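Local coordinates for protein 2-dehydropantoate 2-reductase (Enterococcus faecium, PDB 3WFI) that acts as a D-mandelate dehydrogenase, an NADH-binding oxidoreductase with a Rossmann fold that belongs to the ketopantoate reductase family, at residues Val203-Glu207 with Ile254-Pro259; Met18-Asn24 with Leu167-Leu172; His181-Arg186 with Glu232-Asp237. All blocks are in the same frame, centred on the assembly; numbering follows the deposited sequence.

Overall arrangement
Interaction 2 belongs to the N-terminal Rossmann domain, whereas interactions 1 and 3 lie in the helical C-terminal domain; interactions 1 and 2 sit on opposite sides of the chain's centre, 41 Å apart between centres. Interactions 1 and 3 are interleaved along the chain, with centres 25 Å and nearest atoms about 12 Å apart; interaction 2 is 30 Å from interaction 3 between centres. None touches another. The NAD(+) site, empty in this chain, draws residues from both domains. Closest to it is interaction 2, where the side chain of Leu172 is about 7 Å from that of Met11; Pro259 is about 11 Å from Glu273, and Arg186 about 12 Å from Asn105, between side chains.

Interaction 1 of 3, residues Val203-Glu207 with Ile254-Pro259; sequences VNMAE and IGLHYP
The N-terminus of helix 205-209 meets the loop 254-259 that leads into helix 260-267. Their CA atoms come closest at Ala206 and Gly255 (4.1 Å) and at Asn204 and Tyr258 (4.5 Å). Residues Ile254 to His257 form a type I turn, closed by His257 N to Ile254 O at 2.9 Å. Val203 is extended (phi/psi -143/155), and its CB points away from the loop; it packs on Ser308 of the second subunit. Asn204 is the N-cap, and its p rotamer brings OD1 to Glu207 N at 2.7 Å. Glu207 OE1 returns the bond to Asn204 N at 3.1 Å, completing a capping box. Asn204 CB also makes a CH-pi contact, 3.7 Å from the Tyr258 ring centroid and almost on the ring normal. The helix begins at Met205, whose N gives a weak bond to His257 O at 3.3 Å. The long, flexible side chain (m, t, m) reaches across the loop: CE lies 3.7 Å from Ile254 CG1, and CG 4.2 Å from Pro259 CD. Next, Ala206 N donates to Gly255 O at 2.7 Å. Small residues suit this crossing, because a CB on Gly255 would come within 3.0 Å of Ala206 CB; that methyl instead packs 4.1 Å from Leu256 CD1. The backbone NH groups of a helix's first turn lack acceptors within the helix. Here the loop supplies acceptors for the amides of Met205 (weakly) and Ala206, while the capping box satisfies that of Glu207; the first two bonds tie the loop to the start of the helix.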
ATOM      1  N   VAL B 203      -5.728  -3.978 -12.015  1.00 25.61           N
ATOM      2  CA  VAL B 203      -7.052  -4.564 -12.184  1.00 25.44           C
ATOM      3  C   VAL B 203      -8.006  -3.484 -12.640  1.00 25.39           C
ATOM      4  O   VAL B 203      -7.788  -2.306 -12.366  1.00 25.43           O
ATOM      5  CB  VAL B 203      -7.574  -5.190 -10.853  1.00 25.85           C
ATOM      6  CG1 VAL B 203      -6.806  -6.453 -10.504  1.00 26.48           C
ATOM      7  CG2 VAL B 203      -7.506  -4.203  -9.689  1.00 25.60           C
ATOM      8  N   ASN B 204      -9.075  -3.869 -13.326  1.00 25.47           N
ATOM      9  CA  ASN B 204     -10.182  -2.947 -13.551  1.00 25.40           C
ATOM     10  C   ASN B 204     -11.030  -2.893 -12.284  1.00 24.06           C
ATOM     11  O   ASN B 204     -10.758  -3.604 -11.317  1.00 23.27           O
ATOM     12  CB  ASN B 204     -11.005  -3.312 -14.812  1.00 25.57           C
ATOM     13  CG  ASN B 204     -11.660  -4.677 -14.731  1.00 26.23           C
ATOM     14  OD1 ASN B 204     -11.939  -5.193 -13.656  1.00 26.78           O
ATOM     15  ND2 ASN B 204     -11.905  -5.269 -15.878  1.00 27.20           N
ATOM     16  N   MET B 205     -12.071  -2.075 -12.285  1.00 23.64           N
ATOM     17  CA  MET B 205     -12.845  -1.880 -11.072  1.00 24.27           C
ATOM     18  C   MET B 205     -13.640  -3.123 -10.684  1.00 24.96           C
ATOM     19  O   MET B 205     -13.741  -3.453  -9.500  1.00 23.52           O
ATOM     20  CB  MET B 205     -13.724  -0.637 -11.198  1.00 25.62           C
ATOM     21  CG  MET B 205     -12.879   0.619 -11.038  1.00 26.13           C
ATOM     22  SD  MET B 205     -13.704   2.166 -11.343  1.00 27.32           S
ATOM     23  CE  MET B 205     -13.795   2.170 -13.135  1.00 29.85           C
ATOM     24  N   ALA B 206     -14.180  -3.827 -11.678  1.00 24.71           N
ATOM     25  CA  ALA B 206     -14.851  -5.097 -11.420  1.00 24.63           C
ATOM     26  C   ALA B 206     -13.917  -6.133 -10.792  1.00 23.27           C
ATOM     27  O   ALA B 206     -14.313  -6.838  -9.867  1.00 21.92           O
ATOM     28  CB  ALA B 206     -15.464  -5.657 -12.695  1.00 25.01           C
ATOM     29  N   GLU B 207     -12.692  -6.244 -11.295  1.00 23.35           N
ATOM     30  CA  GLU B 207     -11.743  -7.206 -10.722  1.00 23.31           C
ATOM     31  C   GLU B 207     -11.323  -6.801  -9.296  1.00 21.99           C
ATOM     32  O   GLU B 207     -11.143  -7.647  -8.419  1.00 21.77           O
ATOM     33  CB  GLU B 207     -10.526  -7.394 -11.628  1.00 25.31           C
ATOM     34  CG  GLU B 207     -10.805  -8.040 -12.995  1.00 27.90           C
ATOM     35  CD  GLU B 207      -9.659  -7.896 -14.000  1.00 30.22           C
ATOM     36  OE1 GLU B 207      -8.891  -6.896 -13.955  1.00 30.62           O
ATOM     37  OE2 GLU B 207      -9.541  -8.790 -14.877  1.00 34.62           O
ATOM     38  N   ILE B 254     -19.963   0.194 -15.042  1.00 43.71           N
ATOM     39  CA  ILE B 254     -18.645   0.812 -15.169  1.00 42.76           C
ATOM     40  C   ILE B 254     -17.481  -0.124 -14.766  1.00 39.59           C
ATOM     41  O   ILE B 254     -16.308   0.205 -14.979  1.00 38.86           O
ATOM     42  CB  ILE B 254     -18.646   2.115 -14.317  1.00 45.22           C
ATOM     43  CG1 ILE B 254     -17.287   2.815 -14.259  1.00 47.35           C
ATOM     44  CG2 ILE B 254     -19.108   1.837 -12.887  1.00 45.13           C
ATOM     45  CD1 ILE B 254     -17.406   4.276 -13.842  1.00 48.41           C
ATOM     46  N   GLY B 255     -17.799  -1.288 -14.202  1.00 36.49           N
ATOM     47  CA  GLY B 255     -16.783  -2.181 -13.635  1.00 35.52           C
ATOM     48  C   GLY B 255     -15.672  -2.622 -14.578  1.00 35.13           C
ATOM     49  O   GLY B 255     -14.522  -2.788 -14.157  1.00 31.84           O
ATOM     50  N   LEU B 256     -16.004  -2.826 -15.853  1.00 35.13           N
ATOM     51  CA  LEU B 256     -15.002  -3.285 -16.819  1.00 35.45           C
ATOM     52  C   LEU B 256     -14.024  -2.174 -17.192  1.00 35.35           C
ATOM     53  O   LEU B 256     -13.007  -2.446 -17.799  1.00 35.92           O
ATOM     54  CB  LEU B 256     -15.643  -3.894 -18.080  1.00 36.92           C
ATOM     55  CG  LEU B 256     -16.059  -5.371 -18.113  1.00 38.31           C
ATOM     56  CD1 LEU B 256     -16.226  -5.959 -16.726  1.00 38.19           C
ATOM     57  CD2 LEU B 256     -17.312  -5.613 -18.955  1.00 39.26           C
ATOM     58  N   HIS B 257     -14.352  -0.931 -16.843  1.00 35.38           N
ATOM     59  CA  HIS B 257     -13.497   0.226 -17.096  1.00 36.67           C
ATOM     60  C   HIS B 257     -12.290   0.265 -16.115  1.00 36.32           C
ATOM     61  O   HIS B 257     -12.399  -0.091 -14.928  1.00 36.00           O
ATOM     62  CB  HIS B 257     -14.426   1.468 -17.076  1.00 38.73           C
ATOM     63  CG  HIS B 257     -13.770   2.797 -17.323  1.00 40.07           C
ATOM     64  ND1 HIS B 257     -13.827   3.841 -16.417  1.00 40.34           N
ATOM     65  CD2 HIS B 257     -13.129   3.283 -18.411  1.00 40.82           C
ATOM     66  CE1 HIS B 257     -13.210   4.895 -16.921  1.00 40.06           C
ATOM     67  NE2 HIS B 257     -12.772   4.581 -18.128  1.00 40.79           N
ATOM     68  N   TYR B 258     -11.117   0.573 -16.664  1.00 35.44           N
ATOM     69  CA  TYR B 258      -9.937   0.906 -15.870  1.00 34.18           C
ATOM     70  C   TYR B 258     -10.004   2.402 -15.569  1.00 31.49           C
ATOM     71  O   TYR B 258     -10.218   3.203 -16.480  1.00 33.35           O
ATOM     72  CB  TYR B 258      -8.648   0.575 -16.623  1.00 34.79           C
ATOM     73  CG  TYR B 258      -8.384  -0.903 -16.775  1.00 36.55           C
ATOM     74  CD1 TYR B 258      -7.582  -1.586 -15.858  1.00 36.72           C
ATOM     75  CD2 TYR B 258      -8.941  -1.628 -17.830  1.00 37.87           C
ATOM     76  CE1 TYR B 258      -7.331  -2.942 -15.987  1.00 37.36           C
ATOM     77  CE2 TYR B 258      -8.704  -2.991 -17.963  1.00 38.93           C
ATOM     78  CZ  TYR B 258      -7.895  -3.636 -17.043  1.00 38.45           C
ATOM     79  OH  TYR B 258      -7.648  -4.982 -17.167  1.00 41.11           O
ATOM     80  N   PRO B 259      -9.820   2.790 -14.295  1.00 28.96           N
ATOM     81  CA  PRO B 259     -10.041   4.197 -13.933  1.00 28.15           C
ATOM     82  C   PRO B 259      -8.978   5.134 -14.503  1.00 26.62           C
ATOM     83  O   PRO B 259      -7.907   4.677 -14.896  1.00 25.88           O
ATOM     84  CB  PRO B 259     -10.011   4.176 -12.395  1.00 28.78           C
ATOM     85  CG  PRO B 259      -9.211   2.974 -12.037  1.00 28.39           C
ATOM     86  CD  PRO B 259      -9.470   1.962 -13.125  1.00 28.86           C
TER

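Interaction 2 of 3, residues Met18-Asn24 with Leu167-Leu172; sequences MLHQSGN and LSESGL
Two helix ends meet side by side, with CA atoms closest at Leu19 and Ser170 (5.2 Å). Helix 10-21 finishes in a Schellman motif at Gly23 (phi 103°, which suits glycine), with Asn24 N to Leu19 O at 3.2 Å. From the type I turn 168-171, small Ser170 presses into the hollow between Met18, Leu19 and Ser22: its CB is 3.6 Å from Met18 O, and its CA 3.1 Å from Ser22 OG. Met18 (m, t, p) lays CE 3.4 Å from Gly171 O and SD 3.7 Å from Leu172 CD2. Leu19 packs on the joint surface of Leu167 and Leu172, with CD2 4.1 Å from Leu167 CD1 and CG 4.1 Å from Leu172 CD1. A water bridges the two segments, donating to Met18 O (2.7 Å) and Ser170 O (2.9 Å) and accepting from Ser22 OG (2.6 Å). Helix 10-21 is the first beta-alpha-beta crossover, between strands 2-6 and 25-30; helix 157-168 likewise leads from strand 147-151 to parallel edge strand 174-176, so the contact joins two helices flanking the NAD(+)-binding Rossmann sheet.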
ATOM      1  N   MET B  18     -19.319  34.735 -22.539  1.00 22.44           N
ATOM      2  CA  MET B  18     -20.651  35.022 -22.038  1.00 22.04           C
ATOM      3  C   MET B  18     -20.615  36.198 -21.049  1.00 21.16           C
ATOM      4  O   MET B  18     -21.442  37.107 -21.129  1.00 19.47           O
ATOM      5  CB  MET B  18     -21.279  33.784 -21.426  1.00 22.44           C
ATOM      6  CG  MET B  18     -21.600  32.733 -22.474  1.00 23.75           C
ATOM      7  SD  MET B  18     -22.175  31.184 -21.793  1.00 24.64           S
ATOM      8  CE  MET B  18     -23.858  31.584 -21.341  1.00 24.54           C
ATOM      9  N   LEU B  19     -19.626  36.206 -20.165  1.00 21.20           N
ATOM     10  CA  LEU B  19     -19.451  37.304 -19.210  1.00 21.69           C
ATOM     11  C   LEU B  19     -19.165  38.644 -19.885  1.00 23.45           C
ATOM     12  O   LEU B  19     -19.647  39.689 -19.445  1.00 25.14           O
ATOM     13  CB  LEU B  19     -18.328  36.977 -18.222  1.00 21.30           C
ATOM     14  CG  LEU B  19     -18.721  35.932 -17.179  1.00 21.21           C
ATOM     15  CD1 LEU B  19     -17.485  35.335 -16.520  1.00 21.14           C
ATOM     16  CD2 LEU B  19     -19.658  36.535 -16.137  1.00 21.56           C
ATOM     17  N   HIS B  20     -18.349  38.608 -20.927  1.00 25.34           N
ATOM     18  CA  HIS B  20     -18.024  39.785 -21.715  1.00 27.88           C
ATOM     19  C   HIS B  20     -19.264  40.362 -22.387  1.00 29.40           C
ATOM     20  O   HIS B  20     -19.525  41.568 -22.282  1.00 29.92           O
ATOM     21  CB  HIS B  20     -16.993  39.424 -22.775  1.00 28.33           C
ATOM     22  CG  HIS B  20     -16.809  40.485 -23.806  1.00 30.46           C
ATOM     23  ND1 HIS B  20     -17.384  40.407 -25.056  1.00 31.62           N
ATOM     24  CD2 HIS B  20     -16.141  41.658 -23.771  1.00 31.10           C
ATOM     25  CE1 HIS B  20     -17.064  41.481 -25.752  1.00 32.71           C
ATOM     26  NE2 HIS B  20     -16.309  42.255 -24.995  1.00 32.67           N
ATOM     27  N   GLN B  21     -20.023  39.501 -23.053  1.00 31.10           N
ATOM     28  CA  GLN B  21     -21.230  39.920 -23.776  1.00 34.73           C
ATOM     29  C   GLN B  21     -22.199  40.728 -22.913  1.00 36.58           C
ATOM     30  O   GLN B  21     -22.885  41.614 -23.427  1.00 39.29           O
ATOM     31  CB  GLN B  21     -21.998  38.723 -24.349  1.00 35.85           C
ATOM     32  CG  GLN B  21     -21.409  37.998 -25.543  1.00 38.14           C
ATOM     33  CD  GLN B  21     -22.312  36.864 -25.984  1.00 40.42           C
ATOM     34  OE1 GLN B  21     -22.146  35.728 -25.554  1.00 43.63           O
ATOM     35  NE2 GLN B  21     -23.303  37.176 -26.807  1.00 43.59           N
ATOM     36  N   SER B  22     -22.271  40.411 -21.622  1.00 36.44           N
ATOM     37  CA  SER B  22     -23.211  41.061 -20.705  1.00 37.20           C
ATOM     38  C   SER B  22     -22.652  42.323 -20.035  1.00 37.15           C
ATOM     39  O   SER B  22     -23.303  42.905 -19.160  1.00 36.47           O
ATOM     40  CB  SER B  22     -23.658  40.070 -19.633  1.00 38.17           C
ATOM     41  OG  SER B  22     -24.270  38.933 -20.239  1.00 42.36           O
ATOM     42  N   GLY B  23     -21.449  42.736 -20.435  1.00 36.35           N
ATOM     43  CA  GLY B  23     -20.892  44.014 -20.006  1.00 34.50           C
ATOM     44  C   GLY B  23     -19.830  43.936 -18.926  1.00 32.98           C
ATOM     45  O   GLY B  23     -19.425  44.964 -18.372  1.00 32.70           O
ATOM     46  N   ASN B  24     -19.359  42.732 -18.624  1.00 30.58           N
ATOM     47  CA  ASN B  24     -18.268  42.582 -17.667  1.00 28.38           C
ATOM     48  C   ASN B  24     -16.945  42.854 -18.346  1.00 27.45           C
ATOM     49  O   ASN B  24     -16.831  42.721 -19.558  1.00 27.25           O
ATOM     50  CB  ASN B  24     -18.266  41.186 -17.047  1.00 27.82           C
ATOM     51  CG  ASN B  24     -19.480  40.941 -16.186  1.00 27.16           C
ATOM     52  OD1 ASN B  24     -20.383  40.166 -16.540  1.00 28.51           O
ATOM     53  ND2 ASN B  24     -19.520  41.610 -15.049  1.00 26.68           N
ATOM     54  N   LEU B 167     -23.385  35.773 -12.254  1.00 27.65           N
ATOM     55  CA  LEU B 167     -23.089  34.854 -13.352  1.00 27.34           C
ATOM     56  C   LEU B 167     -24.348  34.585 -14.170  1.00 26.03           C
ATOM     57  O   LEU B 167     -24.278  34.481 -15.389  1.00 26.29           O
ATOM     58  CB  LEU B 167     -22.510  33.529 -12.852  1.00 27.93           C
ATOM     59  CG  LEU B 167     -21.031  33.313 -12.488  1.00 28.47           C
ATOM     60  CD1 LEU B 167     -20.190  34.572 -12.560  1.00 27.85           C
ATOM     61  CD2 LEU B 167     -20.856  32.600 -11.154  1.00 28.30           C
ATOM     62  N   SER B 168     -25.489  34.474 -13.498  1.00 25.07           N
ATOM     63  CA  SER B 168     -26.773  34.261 -14.188  1.00 24.92           C
ATOM     64  C   SER B 168     -27.181  35.430 -15.091  1.00 25.43           C
ATOM     65  O   SER B 168     -27.867  35.226 -16.092  1.00 24.74           O
ATOM     66  CB  SER B 168     -27.887  33.958 -13.192  1.00 24.94           C
ATOM     67  OG  SER B 168     -27.731  32.660 -12.645  1.00 24.05           O
ATOM     68  N   GLU B 169     -26.741  36.640 -14.756  1.00 25.90           N
ATOM     69  CA  GLU B 169     -26.979  37.794 -15.606  1.00 27.78           C
ATOM     70  C   GLU B 169     -26.299  37.650 -16.957  1.00 27.47           C
ATOM     71  O   GLU B 169     -26.700  38.305 -17.915  1.00 25.98           O
ATOM     72  CB  GLU B 169     -26.510  39.078 -14.929  1.00 29.90           C
ATOM     73  CG  GLU B 169     -27.420  39.519 -13.802  1.00 32.73           C
ATOM     74  CD  GLU B 169     -26.827  40.634 -12.975  1.00 35.60           C
ATOM     75  OE1 GLU B 169     -25.901  41.323 -13.462  1.00 40.54           O
ATOM     76  OE2 GLU B 169     -27.294  40.820 -11.835  1.00 40.34           O
ATOM     77  N   SER B 170     -25.261  36.810 -17.023  1.00 26.16           N
ATOM     78  CA  SER B 170     -24.548  36.561 -18.260  1.00 26.75           C
ATOM     79  C   SER B 170     -24.999  35.273 -18.954  1.00 27.21           C
ATOM     80  O   SER B 170     -24.362  34.822 -19.904  1.00 28.83           O
ATOM     81  CB  SER B 170     -23.038  36.558 -18.004  1.00 27.53           C
ATOM     82  OG  SER B 170     -22.613  37.829 -17.526  1.00 26.85           O
ATOM     83  N   GLY B 171     -26.111  34.699 -18.492  1.00 27.18           N
ATOM     84  CA  GLY B 171     -26.734  33.548 -19.127  1.00 26.43           C
ATOM     85  C   GLY B 171     -26.180  32.209 -18.692  1.00 26.31           C
ATOM     86  O   GLY B 171     -26.489  31.186 -19.301  1.00 24.94           O
ATOM     87  N   LEU B 172     -25.362  32.211 -17.636  1.00 24.82           N
ATOM     88  CA  LEU B 172     -24.675  31.013 -17.181  1.00 24.51           C
ATOM     89  C   LEU B 172     -25.533  30.121 -16.293  1.00 24.86           C
ATOM     90  O   LEU B 172     -25.117  29.015 -15.947  1.00 24.46           O
ATOM     91  CB  LEU B 172     -23.374  31.378 -16.455  1.00 24.58           C
ATOM     92  CG  LEU B 172     -22.280  31.943 -17.357  1.00 24.40           C
ATOM     93  CD1 LEU B 172     -21.243  32.712 -16.541  1.00 24.52           C
ATOM     94  CD2 LEU B 172     -21.632  30.833 -18.184  1.00 25.24           C
TER
HETATM   95  O   HOH W   1     -24.018  36.940 -21.870  1.00 29.83           O

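Interaction 3 of 3, residues His181-Arg186 with Glu232-Asp237; sequences HYSIYR and EKIELD
In the helical C-terminal domain, helix 180-191 packs against the linker between helices 214-231 and 238-246, which opens with a Schellman motif and closes on an N-cap. Lys233, at positive phi (66°), is the C-prime residue, after which the chain runs extended past the helix; CA atoms approach closest at Tyr182 and Ile234, 6.3 Å. Tyr185 OH donates to Glu232 OE1 at 2.5 Å, while Glu232 OE2 is held by Lys284 and Tyr288, so both carboxylate oxygens are satisfied. Between the polar ends lie apolar side chains: Ile234 CG1 sits over the His181 ring, 3.9 Å from its centroid, and Leu236 CD2 over the Tyr182 ring at 3.9 Å, branched residues well shaped to cover flat rings. Arg186 reaches over helix 238-246, where its NE forms a salt bridge with Glu240. Asp237 N-caps that helix, its OD1 accepting from Glu240 N. Its own amide is satisfied across the contact: Asp237 N donates to Tyr182 OH (chi1 t) at 3.0 Å, with an N-H...O angle of 169°.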
ATOM      1  N   HIS B 181     -19.924  21.084  -1.333  1.00 21.50           N
ATOM      2  CA  HIS B 181     -18.714  20.715  -0.603  1.00 21.87           C
ATOM      3  C   HIS B 181     -18.796  19.220  -0.263  1.00 21.51           C
ATOM      4  O   HIS B 181     -17.840  18.462  -0.451  1.00 21.86           O
ATOM      5  CB  HIS B 181     -18.612  21.549   0.671  1.00 22.69           C
ATOM      6  CG  HIS B 181     -17.239  21.615   1.258  1.00 22.72           C
ATOM      7  ND1 HIS B 181     -16.174  20.871   0.793  1.00 23.11           N
ATOM      8  CD2 HIS B 181     -16.769  22.338   2.301  1.00 22.82           C
ATOM      9  CE1 HIS B 181     -15.104  21.146   1.519  1.00 22.93           C
ATOM     10  NE2 HIS B 181     -15.442  22.025   2.447  1.00 23.07           N
ATOM     11  N   TYR B 182     -19.966  18.810   0.220  1.00 21.72           N
ATOM     12  CA  TYR B 182     -20.239  17.418   0.533  1.00 21.58           C
ATOM     13  C   TYR B 182     -20.059  16.553  -0.692  1.00 21.78           C
ATOM     14  O   TYR B 182     -19.392  15.526  -0.616  1.00 20.62           O
ATOM     15  CB  TYR B 182     -21.665  17.253   1.051  1.00 22.28           C
ATOM     16  CG  TYR B 182     -22.017  15.838   1.502  1.00 21.54           C
ATOM     17  CD1 TYR B 182     -22.052  15.504   2.845  1.00 21.47           C
ATOM     18  CD2 TYR B 182     -22.335  14.846   0.572  1.00 22.26           C
ATOM     19  CE1 TYR B 182     -22.402  14.231   3.257  1.00 21.78           C
ATOM     20  CE2 TYR B 182     -22.675  13.558   0.966  1.00 22.35           C
ATOM     21  CZ  TYR B 182     -22.707  13.255   2.317  1.00 22.32           C
ATOM     22  OH  TYR B 182     -23.025  11.979   2.717  1.00 22.59           O
ATOM     23  N   SER B 183     -20.637  16.969  -1.824  1.00 22.51           N
ATOM     24  CA  SER B 183     -20.636  16.131  -3.016  1.00 23.28           C
ATOM     25  C   SER B 183     -19.232  16.025  -3.606  1.00 22.42           C
ATOM     26  O   SER B 183     -18.868  14.991  -4.173  1.00 22.72           O
ATOM     27  CB  SER B 183     -21.663  16.608  -4.065  1.00 24.42           C
ATOM     28  OG  SER B 183     -21.025  17.299  -5.111  1.00 26.97           O
ATOM     29  N   ILE B 184     -18.427  17.074  -3.426  1.00 22.13           N
ATOM     30  CA  ILE B 184     -17.029  17.067  -3.847  1.00 22.08           C
ATOM     31  C   ILE B 184     -16.218  16.063  -2.978  1.00 21.27           C
ATOM     32  O   ILE B 184     -15.352  15.340  -3.487  1.00 21.65           O
ATOM     33  CB  ILE B 184     -16.373  18.485  -3.754  1.00 23.20           C
ATOM     34  CG1 ILE B 184     -16.979  19.539  -4.692  1.00 24.10           C
ATOM     35  CG2 ILE B 184     -14.857  18.421  -3.963  1.00 23.77           C
ATOM     36  CD1 ILE B 184     -18.064  19.133  -5.656  1.00 24.97           C
ATOM     37  N   TYR B 185     -16.484  16.026  -1.672  1.00 20.10           N
ATOM     38  CA  TYR B 185     -15.829  15.033  -0.797  1.00 19.42           C
ATOM     39  C   TYR B 185     -16.255  13.618  -1.156  1.00 18.37           C
ATOM     40  O   TYR B 185     -15.422  12.734  -1.232  1.00 17.46           O
ATOM     41  CB  TYR B 185     -16.081  15.319   0.685  1.00 19.42           C
ATOM     42  CG  TYR B 185     -14.903  15.964   1.413  1.00 19.40           C
ATOM     43  CD1 TYR B 185     -14.937  17.301   1.795  1.00 19.53           C
ATOM     44  CD2 TYR B 185     -13.767  15.210   1.763  1.00 19.27           C
ATOM     45  CE1 TYR B 185     -13.857  17.874   2.482  1.00 19.72           C
ATOM     46  CE2 TYR B 185     -12.690  15.769   2.445  1.00 19.46           C
ATOM     47  CZ  TYR B 185     -12.731  17.089   2.810  1.00 19.20           C
ATOM     48  OH  TYR B 185     -11.630  17.582   3.485  1.00 19.22           O
ATOM     49  N   ARG B 186     -17.542  13.426  -1.433  1.00 18.20           N
ATOM     50  CA  ARG B 186     -18.064  12.108  -1.814  1.00 18.34           C
ATOM     51  C   ARG B 186     -17.433  11.612  -3.109  1.00 18.58           C
ATOM     52  O   ARG B 186     -17.007  10.459  -3.210  1.00 18.36           O
ATOM     53  CB  ARG B 186     -19.591  12.184  -1.969  1.00 18.67           C
ATOM     54  CG  ARG B 186     -20.280  10.894  -2.400  1.00 18.69           C
ATOM     55  CD  ARG B 186     -21.768  11.031  -2.091  1.00 18.94           C
ATOM     56  NE  ARG B 186     -22.610   9.939  -2.565  1.00 19.22           N
ATOM     57  CZ  ARG B 186     -23.077   9.815  -3.803  1.00 19.99           C
ATOM     58  NH1 ARG B 186     -22.726  10.676  -4.757  1.00 19.97           N
ATOM     59  NH2 ARG B 186     -23.882   8.796  -4.098  1.00 20.59           N
ATOM     60  N   GLU B 232     -13.508  19.873   8.853  1.00 21.68           N
ATOM     61  CA  GLU B 232     -13.976  20.984   8.019  1.00 22.66           C
ATOM     62  C   GLU B 232     -15.521  21.111   8.006  1.00 23.72           C
ATOM     63  O   GLU B 232     -16.087  21.703   7.097  1.00 24.58           O
ATOM     64  CB  GLU B 232     -13.410  20.827   6.607  1.00 21.84           C
ATOM     65  CG  GLU B 232     -11.886  20.780   6.623  1.00 21.35           C
ATOM     66  CD  GLU B 232     -11.247  20.417   5.311  1.00 21.11           C
ATOM     67  OE1 GLU B 232     -11.946  19.916   4.400  1.00 20.65           O
ATOM     68  OE2 GLU B 232     -10.016  20.623   5.200  1.00 20.60           O
ATOM     69  N   LYS B 233     -16.174  20.565   9.036  1.00 24.84           N
ATOM     70  CA  LYS B 233     -17.612  20.712   9.263  1.00 26.67           C
ATOM     71  C   LYS B 233     -18.445  20.044   8.189  1.00 26.55           C
ATOM     72  O   LYS B 233     -19.573  20.462   7.934  1.00 25.92           O
ATOM     73  CB  LYS B 233     -18.020  22.192   9.380  1.00 28.77           C
ATOM     74  CG  LYS B 233     -17.131  23.031  10.287  1.00 30.00           C
ATOM     75  CD  LYS B 233     -17.084  22.473  11.695  1.00 33.45           C
ATOM     76  CE  LYS B 233     -16.234  23.345  12.621  1.00 34.89           C
ATOM     77  NZ  LYS B 233     -15.794  22.553  13.799  1.00 35.60           N
ATOM     78  N   ILE B 234     -17.898  18.999   7.577  1.00 24.79           N
ATOM     79  CA  ILE B 234     -18.623  18.222   6.595  1.00 25.46           C
ATOM     80  C   ILE B 234     -18.767  16.799   7.133  1.00 25.64           C
ATOM     81  O   ILE B 234     -17.774  16.108   7.345  1.00 24.97           O
ATOM     82  CB  ILE B 234     -17.865  18.172   5.256  1.00 24.55           C
ATOM     83  CG1 ILE B 234     -17.759  19.586   4.625  1.00 25.15           C
ATOM     84  CG2 ILE B 234     -18.557  17.171   4.329  1.00 24.50           C
ATOM     85  CD1 ILE B 234     -18.994  20.034   3.862  1.00 25.40           C
ATOM     86  N   GLU B 235     -19.999  16.365   7.347  1.00 26.70           N
ATOM     87  CA  GLU B 235     -20.258  15.084   7.976  1.00 27.78           C
ATOM     88  C   GLU B 235     -20.743  14.075   6.949  1.00 26.30           C
ATOM     89  O   GLU B 235     -21.924  14.006   6.634  1.00 25.16           O
ATOM     90  CB  GLU B 235     -21.240  15.294   9.125  1.00 31.51           C
ATOM     91  CG  GLU B 235     -21.428  14.072   9.994  1.00 35.69           C
ATOM     92  CD  GLU B 235     -22.395  14.299  11.156  1.00 40.10           C
ATOM     93  OE1 GLU B 235     -22.895  15.436  11.329  1.00 45.49           O
ATOM     94  OE2 GLU B 235     -22.640  13.335  11.911  1.00 43.78           O
ATOM     95  N   LEU B 236     -19.808  13.302   6.398  1.00 25.50           N
ATOM     96  CA  LEU B 236     -20.143  12.304   5.379  1.00 24.40           C
ATOM     97  C   LEU B 236     -20.945  11.151   5.958  1.00 24.01           C
ATOM     98  O   LEU B 236     -20.686  10.703   7.062  1.00 24.64           O
ATOM     99  CB  LEU B 236     -18.879  11.746   4.715  1.00 23.90           C
ATOM    100  CG  LEU B 236     -18.000  12.743   3.947  1.00 23.20           C
ATOM    101  CD1 LEU B 236     -16.775  12.041   3.389  1.00 22.96           C
ATOM    102  CD2 LEU B 236     -18.792  13.407   2.841  1.00 23.63           C
ATOM    103  N   ASP B 237     -21.936  10.691   5.206  1.00 23.66           N
ATOM    104  CA  ASP B 237     -22.614   9.425   5.491  1.00 22.61           C
ATOM    105  C   ASP B 237     -21.687   8.313   5.022  1.00 20.99           C
ATOM    106  O   ASP B 237     -21.718   7.908   3.861  1.00 20.06           O
ATOM    107  CB  ASP B 237     -23.963   9.401   4.753  1.00 23.51           C
ATOM    108  CG  ASP B 237     -24.794   8.156   5.047  1.00 24.44           C
ATOM    109  OD1 ASP B 237     -24.249   7.093   5.399  1.00 24.71           O
ATOM    110  OD2 ASP B 237     -26.018   8.243   4.899  1.00 25.55           O
TER